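Local coordinates for protein porin B (Pseudomonas putida, PDB 4GEY) that forms a beta-barrel channel in the outer membrane that probably admits glucose and other sugars, at residues L248-R253 with V294-T300; V332-Y336 with D347-V352. The protein carries 2 engineered substitutions. All coordinates share one frame; numbering follows the deposited sequence.

Following the chain from the N terminus, contact 1 comes first: residues 248-253 open strand 248-259, and residues 294-300 cover the end of strand 282-298 and run on into the loop after it, closing a 40-residue excursion through the rest of both strands, two short strands and helix 275-278. Contact 2 then closes a much tighter loop, the ten residues between 332-336 and 347-352 at the turn of a hairpin. The two are in series, so neither nests in nor crosses the other. The centres of the two contacts are about 13 Å apart. Each joins one neighbouring pair of strands, and strand 309-319, backbone-bonded to strands 282-298 and 326-337, links the two pairs in the barrel wall.

Contact 1: residues L248-R253 with V294-T300; sequences LPGEYR and VAQQQVT. With C8E ((hydroxyethyloxy)tri(ethyloxy)octane), chain J.
Gln297 sends CG anti to its own nitrogen (chi1 -177°) and then bends at chi2 (65°), folding its amide across to 248-253, while Tyr252 has CG opposite its carbonyl carbon and lays its ring back along its strand toward that amide. Tyr252 OH donates a hydrogen bond to Gln297 OE1 (2.5 Å, very short and so of doubtful exact length). The oxygen sits at the ring edge, near its plane, with ring and amide turned 31° apart. The other end of the amide bonds weakly from NE2 to Leu248 O (3.2 Å) and in a straighter bond, within its own amide plane, to Gln298 O. An alanine in place of Gln297 would probably leave Tyr252 OH without this acceptor and open a gap over Gly250, whose CA lies 3.4 Å from Gln297 OE1. On this same face Ala295 CB packs 3.5 Å from Tyr252 CD2, and detergent carbon C19 comes 3.6 Å from Gln297 CB, consistent with the membrane side of the barrel. The other face is more polar: Arg253 runs beside Val294, CB to CB 3.8 Å, and its NE meets Glu251 OE2 in a salt bridge (3.0 Å) from above the carboxylate plane; NH1 pairs with Glu238. Antiparallel backbone bonds hold the strands, including paired ones between Arg253 and Val294, and Gln298 N reaches Pro249 O. At the strand ends Leu248 CD1 lies 3.5 Å from Val299 C, and Gln298 NE2 bonds to the carbonyls of Thr300 and Val306. Strand 232-245 flanks 248-253 on its far edge and strand 309-319 flanks 294-300, while loop residues Asn159 to Pro162 pack against the face of Arg253, Val294 and Gln296.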
ATOM      1  N   LEU A 248     -18.630  11.519 -15.681  1.00 41.13           N
ATOM      2  CA  LEU A 248     -17.615  10.516 -15.366  1.00 46.99           C
ATOM      3  C   LEU A 248     -17.186  10.552 -13.885  1.00 47.79           C
ATOM      4  O   LEU A 248     -16.958  11.619 -13.311  1.00 46.06           O
ATOM      5  CB  LEU A 248     -16.412  10.670 -16.302  1.00 44.18           C
ATOM      6  CG  LEU A 248     -16.767  10.688 -17.793  1.00 44.70           C
ATOM      7  CD1 LEU A 248     -15.559  11.061 -18.619  1.00 30.75           C
ATOM      8  CD2 LEU A 248     -17.340   9.352 -18.262  1.00 30.83           C
ATOM      9  N   PRO A 249     -17.078   9.371 -13.263  1.00 40.74           N
ATOM     10  CA  PRO A 249     -16.736   9.229 -11.843  1.00 40.78           C
ATOM     11  C   PRO A 249     -15.317   9.665 -11.474  1.00 39.86           C
ATOM     12  O   PRO A 249     -14.349   9.328 -12.154  1.00 39.76           O
ATOM     13  CB  PRO A 249     -16.880   7.717 -11.602  1.00 35.25           C
ATOM     14  CG  PRO A 249     -16.675   7.097 -12.938  1.00 30.14           C
ATOM     15  CD  PRO A 249     -17.257   8.068 -13.925  1.00 33.12           C
ATOM     16  N   GLY A 250     -15.207  10.400 -10.374  1.00 40.45           N
ATOM     17  CA  GLY A 250     -13.924  10.690  -9.761  1.00 34.37           C
ATOM     18  C   GLY A 250     -13.977  10.445  -8.261  1.00 31.09           C
ATOM     19  O   GLY A 250     -15.044  10.199  -7.695  1.00 33.73           O
ATOM     20  N   GLU A 251     -12.824  10.519  -7.613  1.00 30.98           N
ATOM     21  CA  GLU A 251     -12.749  10.403  -6.163  1.00 28.85           C
ATOM     22  C   GLU A 251     -11.571  11.211  -5.613  1.00 26.05           C
ATOM     23  O   GLU A 251     -10.420  10.985  -5.976  1.00 31.34           O
ATOM     24  CB  GLU A 251     -12.634   8.934  -5.761  1.00 23.90           C
ATOM     25  CG  GLU A 251     -12.637   8.699  -4.267  1.00 41.98           C
ATOM     26  CD  GLU A 251     -12.184   7.298  -3.910  1.00 43.77           C
ATOM     27  OE1 GLU A 251     -12.925   6.335  -4.209  1.00 49.35           O
ATOM     28  OE2 GLU A 251     -11.078   7.159  -3.344  1.00 36.64           O
ATOM     29  N   TYR A 252     -11.862  12.164  -4.743  1.00 30.37           N
ATOM     30  CA  TYR A 252     -10.819  13.017  -4.193  1.00 32.49           C
ATOM     31  C   TYR A 252     -10.769  12.878  -2.679  1.00 33.01           C
ATOM     32  O   TYR A 252     -11.789  12.999  -2.015  1.00 39.91           O
ATOM     33  CB  TYR A 252     -11.041  14.478  -4.620  1.00 27.51           C
ATOM     34  CG  TYR A 252     -11.079  14.640  -6.123  1.00 26.17           C
ATOM     35  CD1 TYR A 252     -12.263  14.458  -6.824  1.00 29.63           C
ATOM     36  CD2 TYR A 252      -9.932  14.939  -6.846  1.00 25.64           C
ATOM     37  CE1 TYR A 252     -12.314  14.581  -8.182  1.00 26.54           C
ATOM     38  CE2 TYR A 252      -9.975  15.071  -8.222  1.00 25.96           C
ATOM     39  CZ  TYR A 252     -11.174  14.887  -8.878  1.00 34.22           C
ATOM     40  OH  TYR A 252     -11.256  14.999 -10.240  1.00 35.95           O
ATOM     41  N   ARG A 253      -9.579  12.610  -2.149  1.00 24.15           N
ATOM     42  CA  ARG A 253      -9.380  12.399  -0.719  1.00 26.84           C
ATOM     43  C   ARG A 253      -8.429  13.417  -0.150  1.00 28.00           C
ATOM     44  O   ARG A 253      -7.378  13.671  -0.739  1.00 26.80           O
ATOM     45  CB  ARG A 253      -8.749  11.034  -0.445  1.00 27.27           C
ATOM     46  CG  ARG A 253      -9.538   9.838  -0.933  1.00 28.99           C
ATOM     47  CD  ARG A 253      -9.028   8.571  -0.287  1.00 27.02           C
ATOM     48  NE  ARG A 253      -9.874   7.431  -0.611  1.00 43.38           N
ATOM     49  CZ  ARG A 253     -10.592   6.741   0.269  1.00 40.44           C
ATOM     50  NH1 ARG A 253     -10.567   7.057   1.556  1.00 34.50           N
ATOM     51  NH2 ARG A 253     -11.328   5.721  -0.154  1.00 43.51           N
ATOM     52  N   VAL A 294      -5.387  12.100  -2.270  1.00 36.71           N
ATOM     53  CA  VAL A 294      -5.539  11.121  -3.331  1.00 35.53           C
ATOM     54  C   VAL A 294      -6.571  11.640  -4.293  1.00 31.60           C
ATOM     55  O   VAL A 294      -7.644  12.082  -3.882  1.00 27.46           O
ATOM     56  CB  VAL A 294      -6.016   9.764  -2.828  1.00 34.37           C
ATOM     57  CG1 VAL A 294      -5.730   8.698  -3.896  1.00 26.17           C
ATOM     58  CG2 VAL A 294      -5.332   9.417  -1.514  1.00 21.81           C
ATOM     59  N   ALA A 295      -6.245  11.590  -5.574  1.00 24.63           N
ATOM     60  CA  ALA A 295      -7.181  12.015  -6.581  1.00 23.33           C
ATOM     61  C   ALA A 295      -7.195  11.002  -7.715  1.00 30.19           C
ATOM     62  O   ALA A 295      -6.148  10.546  -8.162  1.00 36.75           O
ATOM     63  CB  ALA A 295      -6.815  13.392  -7.081  1.00 23.95           C
ATOM     64  N   GLN A 296      -8.393  10.636  -8.155  1.00 31.58           N
ATOM     65  CA  GLN A 296      -8.568   9.748  -9.292  1.00 23.31           C
ATOM     66  C   GLN A 296      -9.753  10.257 -10.081  1.00 26.35           C
ATOM     67  O   GLN A 296     -10.792  10.569  -9.513  1.00 33.75           O
ATOM     68  CB  GLN A 296      -8.858   8.328  -8.825  1.00 22.83           C
ATOM     69  CG  GLN A 296      -7.795   7.699  -7.946  1.00 22.15           C
ATOM     70  CD  GLN A 296      -8.233   6.338  -7.444  1.00 26.16           C
ATOM     71  OE1 GLN A 296      -8.702   6.200  -6.311  1.00 30.15           O
ATOM     72  NE2 GLN A 296      -8.102   5.320  -8.295  1.00 28.25           N
ATOM     73  N   GLN A 297      -9.610  10.333 -11.395  1.00 24.45           N
ATOM     74  CA  GLN A 297     -10.669  10.874 -12.222  1.00 25.32           C
ATOM     75  C   GLN A 297     -10.725  10.203 -13.583  1.00 25.62           C
ATOM     76  O   GLN A 297      -9.717  10.086 -14.268  1.00 25.51           O
ATOM     77  CB  GLN A 297     -10.449  12.367 -12.402  1.00 25.95           C
ATOM     78  CG  GLN A 297     -11.531  13.055 -13.179  1.00 28.50           C
ATOM     79  CD  GLN A 297     -12.847  13.021 -12.441  1.00 31.76           C
ATOM     80  OE1 GLN A 297     -12.954  13.526 -11.321  1.00 28.20           O
ATOM     81  NE2 GLN A 297     -13.851  12.401 -13.051  1.00 31.78           N
ATOM     82  N   GLN A 298     -11.909   9.759 -13.977  1.00 26.08           N
ATOM     83  CA  GLN A 298     -12.108   9.327 -15.350  1.00 38.03           C
ATOM     84  C   GLN A 298     -12.342  10.570 -16.206  1.00 36.03           C
ATOM     85  O   GLN A 298     -13.215  11.367 -15.915  1.00 31.59           O
ATOM     86  CB  GLN A 298     -13.291   8.359 -15.461  1.00 35.77           C
ATOM     87  CG  GLN A 298     -13.412   7.673 -16.824  1.00 37.61           C
ATOM     88  CD  GLN A 298     -14.538   6.632 -16.892  1.00 42.02           C
ATOM     89  OE1 GLN A 298     -15.025   6.136 -15.865  1.00 37.67           O
ATOM     90  NE2 GLN A 298     -14.952   6.295 -18.116  1.00 28.64           N
ATOM     91  N   VAL A 299     -11.557  10.735 -17.263  1.00 38.00           N
ATOM     92  CA  VAL A 299     -11.688  11.919 -18.097  1.00 34.33           C
ATOM     93  C   VAL A 299     -12.272  11.677 -19.498  1.00 32.46           C
ATOM     94  O   VAL A 299     -12.785  12.613 -20.114  1.00 33.10           O
ATOM     95  CB  VAL A 299     -10.377  12.751 -18.155  1.00 46.64           C
ATOM     96  CG1 VAL A 299     -10.032  13.268 -16.769  1.00 49.07           C
ATOM     97  CG2 VAL A 299      -9.231  11.937 -18.710  1.00 28.51           C
ATOM     98  N   THR A 300     -12.231  10.442 -19.999  1.00 36.01           N
ATOM     99  CA  THR A 300     -12.927  10.128 -21.267  1.00 39.14           C
ATOM    100  C   THR A 300     -13.758   8.850 -21.216  1.00 36.93           C
ATOM    101  O   THR A 300     -13.497   7.950 -20.422  1.00 38.03           O
ATOM    102  CB  THR A 300     -11.982  10.017 -22.483  1.00 42.29           C
ATOM    103  OG1 THR A 300     -11.066   8.937 -22.283  1.00 50.36           O
ATOM    104  CG2 THR A 300     -11.213  11.311 -22.717  1.00 31.87           C
TER
HETATM  105  C13 C8E J 509     -11.347  18.070 -16.795  1.00 64.58           C
HETATM  106  C14 C8E J 509     -10.337  17.945 -15.652  1.00 69.07           C
HETATM  107  O15 C8E J 509     -10.646  16.807 -14.874  1.00 70.76           O
HETATM  108  C16 C8E J 509     -10.082  16.811 -13.582  1.00 57.68           C
HETATM  109  C17 C8E J 509      -8.639  16.339 -13.652  1.00 50.51           C
HETATM  110  O18 C8E J 509      -8.305  15.823 -12.385  1.00 53.75           O
HETATM  111  C19 C8E J 509      -7.627  14.583 -12.429  1.00 50.81           C
HETATM  112  C20 C8E J 509      -6.943  14.355 -11.082  1.00 47.01           C
HETATM  113  O21 C8E J 509      -5.952  13.356 -11.173  1.00 47.44           O

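Contact 2: residues V332-Y336 with D347-V352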
ATOM      1  N   VAL A 332       2.095  10.629 -10.015  1.00 34.96           N
ATOM      2  CA  VAL A 332       1.166  10.967 -11.078  1.00 37.37           C
ATOM      3  C   VAL A 332       1.128   9.788 -12.047  1.00 37.01           C
ATOM      4  O   VAL A 332       2.145   9.118 -12.253  1.00 39.02           O
ATOM      5  CB  VAL A 332       1.621  12.269 -11.769  1.00 23.20           C
ATOM      6  CG1 VAL A 332       1.282  12.268 -13.219  1.00 35.21           C
ATOM      7  CG2 VAL A 332       0.970  13.454 -11.095  1.00 31.06           C
ATOM      8  N   GLY A 333      -0.034   9.496 -12.616  1.00 34.09           N
ATOM      9  CA  GLY A 333      -0.106   8.422 -13.593  1.00 22.46           C
ATOM     10  C   GLY A 333      -1.425   8.375 -14.325  1.00 24.97           C
ATOM     11  O   GLY A 333      -2.294   9.234 -14.123  1.00 29.68           O
ATOM     12  N   LEU A 334      -1.591   7.375 -15.182  1.00 23.02           N
ATOM     13  CA  LEU A 334      -2.859   7.198 -15.899  1.00 23.53           C
ATOM     14  C   LEU A 334      -3.141   5.735 -16.141  1.00 24.91           C
ATOM     15  O   LEU A 334      -2.230   4.919 -16.099  1.00 32.23           O
ATOM     16  CB  LEU A 334      -2.855   7.955 -17.229  1.00 31.05           C
ATOM     17  CG  LEU A 334      -1.734   7.678 -18.243  1.00 38.04           C
ATOM     18  CD1 LEU A 334      -1.964   6.396 -19.050  1.00 41.80           C
ATOM     19  CD2 LEU A 334      -1.584   8.866 -19.175  1.00 36.13           C
ATOM     20  N   VAL A 335      -4.401   5.390 -16.376  1.00 24.42           N
ATOM     21  CA  VAL A 335      -4.689   4.072 -16.938  1.00 29.87           C
ATOM     22  C   VAL A 335      -5.793   4.142 -17.963  1.00 35.59           C
ATOM     23  O   VAL A 335      -6.775   4.860 -17.775  1.00 45.95           O
ATOM     24  CB  VAL A 335      -4.945   2.938 -15.885  1.00 23.17           C
ATOM     25  CG1 VAL A 335      -5.042   3.468 -14.484  1.00 22.60           C
ATOM     26  CG2 VAL A 335      -6.163   2.119 -16.257  1.00 23.61           C
ATOM     27  N   TYR A 336      -5.604   3.433 -19.073  1.00 30.12           N
ATOM     28  CA  TYR A 336      -6.616   3.387 -20.113  1.00 28.83           C
ATOM     29  C   TYR A 336      -7.240   1.996 -20.138  1.00 32.61           C
ATOM     30  O   TYR A 336      -6.529   1.008 -20.322  1.00 31.55           O
ATOM     31  CB  TYR A 336      -6.016   3.731 -21.474  1.00 27.00           C
ATOM     32  CG  TYR A 336      -7.056   4.217 -22.449  1.00 28.11           C
ATOM     33  CD1 TYR A 336      -8.055   3.370 -22.906  1.00 28.68           C
ATOM     34  CD2 TYR A 336      -7.055   5.529 -22.903  1.00 30.47           C
ATOM     35  CE1 TYR A 336      -9.024   3.817 -23.784  1.00 30.81           C
ATOM     36  CE2 TYR A 336      -8.031   5.986 -23.785  1.00 29.84           C
ATOM     37  CZ  TYR A 336      -9.016   5.127 -24.219  1.00 31.01           C
ATOM     38  OH  TYR A 336      -9.998   5.571 -25.093  1.00 31.59           O
ATOM     39  N   ASP A 347      -6.392  -3.254 -19.877  1.00 36.19           N
ATOM     40  CA  ASP A 347      -5.980  -1.914 -19.465  1.00 27.88           C
ATOM     41  C   ASP A 347      -4.488  -1.627 -19.658  1.00 33.05           C
ATOM     42  O   ASP A 347      -3.647  -2.537 -19.693  1.00 36.05           O
ATOM     43  CB  ASP A 347      -6.480  -1.559 -18.053  1.00 28.57           C
ATOM     44  CG  ASP A 347      -5.839  -2.396 -16.957  1.00 38.60           C
ATOM     45  OD1 ASP A 347      -5.446  -3.552 -17.228  1.00 49.03           O
ATOM     46  OD2 ASP A 347      -5.740  -1.899 -15.805  1.00 40.09           O
ATOM     47  N   ILE A 348      -4.185  -0.348 -19.853  1.00 33.34           N
ATOM     48  CA  ILE A 348      -2.811   0.106 -19.995  1.00 34.46           C
ATOM     49  C   ILE A 348      -2.510   1.084 -18.874  1.00 38.46           C
ATOM     50  O   ILE A 348      -3.210   2.076 -18.722  1.00 43.64           O
ATOM     51  CB  ILE A 348      -2.605   0.820 -21.325  1.00 25.83           C
ATOM     52  CG1 ILE A 348      -2.871  -0.134 -22.475  1.00 29.31           C
ATOM     53  CG2 ILE A 348      -1.182   1.316 -21.429  1.00 32.86           C
ATOM     54  CD1 ILE A 348      -2.733   0.495 -23.820  1.00 27.78           C
ATOM     55  N   GLY A 349      -1.480   0.808 -18.082  1.00 38.53           N
ATOM     56  CA  GLY A 349      -1.129   1.697 -16.992  1.00 30.34           C
ATOM     57  C   GLY A 349       0.221   2.368 -17.159  1.00 38.84           C
ATOM     58  O   GLY A 349       1.154   1.780 -17.713  1.00 40.12           O
ATOM     59  N   PHE A 350       0.325   3.608 -16.683  1.00 34.54           N
ATOM     60  CA  PHE A 350       1.615   4.263 -16.551  1.00 22.99           C
ATOM     61  C   PHE A 350       1.641   5.192 -15.348  1.00 28.91           C
ATOM     62  O   PHE A 350       0.720   5.983 -15.153  1.00 28.45           O
ATOM     63  CB  PHE A 350       1.968   5.044 -17.798  1.00 25.81           C
ATOM     64  CG  PHE A 350       3.193   5.870 -17.635  1.00 33.32           C
ATOM     65  CD1 PHE A 350       4.437   5.269 -17.595  1.00 39.96           C
ATOM     66  CD2 PHE A 350       3.106   7.242 -17.483  1.00 35.08           C
ATOM     67  CE1 PHE A 350       5.578   6.022 -17.417  1.00 44.21           C
ATOM     68  CE2 PHE A 350       4.237   8.001 -17.313  1.00 40.55           C
ATOM     69  CZ  PHE A 350       5.480   7.392 -17.277  1.00 41.06           C
ATOM     70  N   GLY A 351       2.700   5.103 -14.548  1.00 21.79           N
ATOM     71  CA  GLY A 351       2.813   5.908 -13.349  1.00 21.47           C
ATOM     72  C   GLY A 351       4.226   6.362 -13.044  1.00 23.57           C
ATOM     73  O   GLY A 351       5.188   5.639 -13.283  1.00 26.05           O
ATOM     74  N   VAL A 352       4.355   7.565 -12.497  1.00 27.08           N
ATOM     75  CA  VAL A 352       5.654   8.088 -12.087  1.00 29.41           C
ATOM     76  C   VAL A 352       5.510   8.532 -10.654  1.00 27.72           C
ATOM     77  O   VAL A 352       4.507   9.146 -10.301  1.00 27.34           O
ATOM     78  CB  VAL A 352       6.088   9.336 -12.888  1.00 31.47           C
ATOM     79  CG1 VAL A 352       7.616   9.409 -12.971  1.00 29.06           C
ATOM     80  CG2 VAL A 352       5.477   9.339 -14.275  1.00 37.18           C
TER
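From Val332 opposite Val352 to Tyr336 opposite Ile348, the two strands form part of an antiparallel beta hairpin in the porin barrel. Hydrogen bonds carry most of it: Val332 with Val352, Leu334 with Phe350 and Tyr336 with Ile348 each exchange two backbone bonds, such as Val352 N to Val332 O at 2.7 Å. Weaker CA-H...O contacts fill the positions between, among them Val335 CA to Ile348 O (3.1 Å). Gly333 and Gly351 form a non-hydrogen-bonded pair, CA to CA 3.9 Å, with no side chain on either; a CB on Gly333 would probably crowd Phe350 O. Apolar contact is looser and lies on the opposite face, where Leu334 CD1 approaches Phe350 CB (4.3 Å) and the CB atoms of Tyr336 and Ile348 approach, while the tyrosine ring leads away and its OH is hydrogen-bonded to His302 ND1. A detergent near Val352 suggests that this face meets the membrane. One polar side chain borders Val335: Asp347 places CG between its nitrogen and carbonyl carbon (chi1 67°), and OD2, hydrogen-bonded to Tyr395 OH, comes within van der Waals distance, 4.1 Å from Val335 CG2.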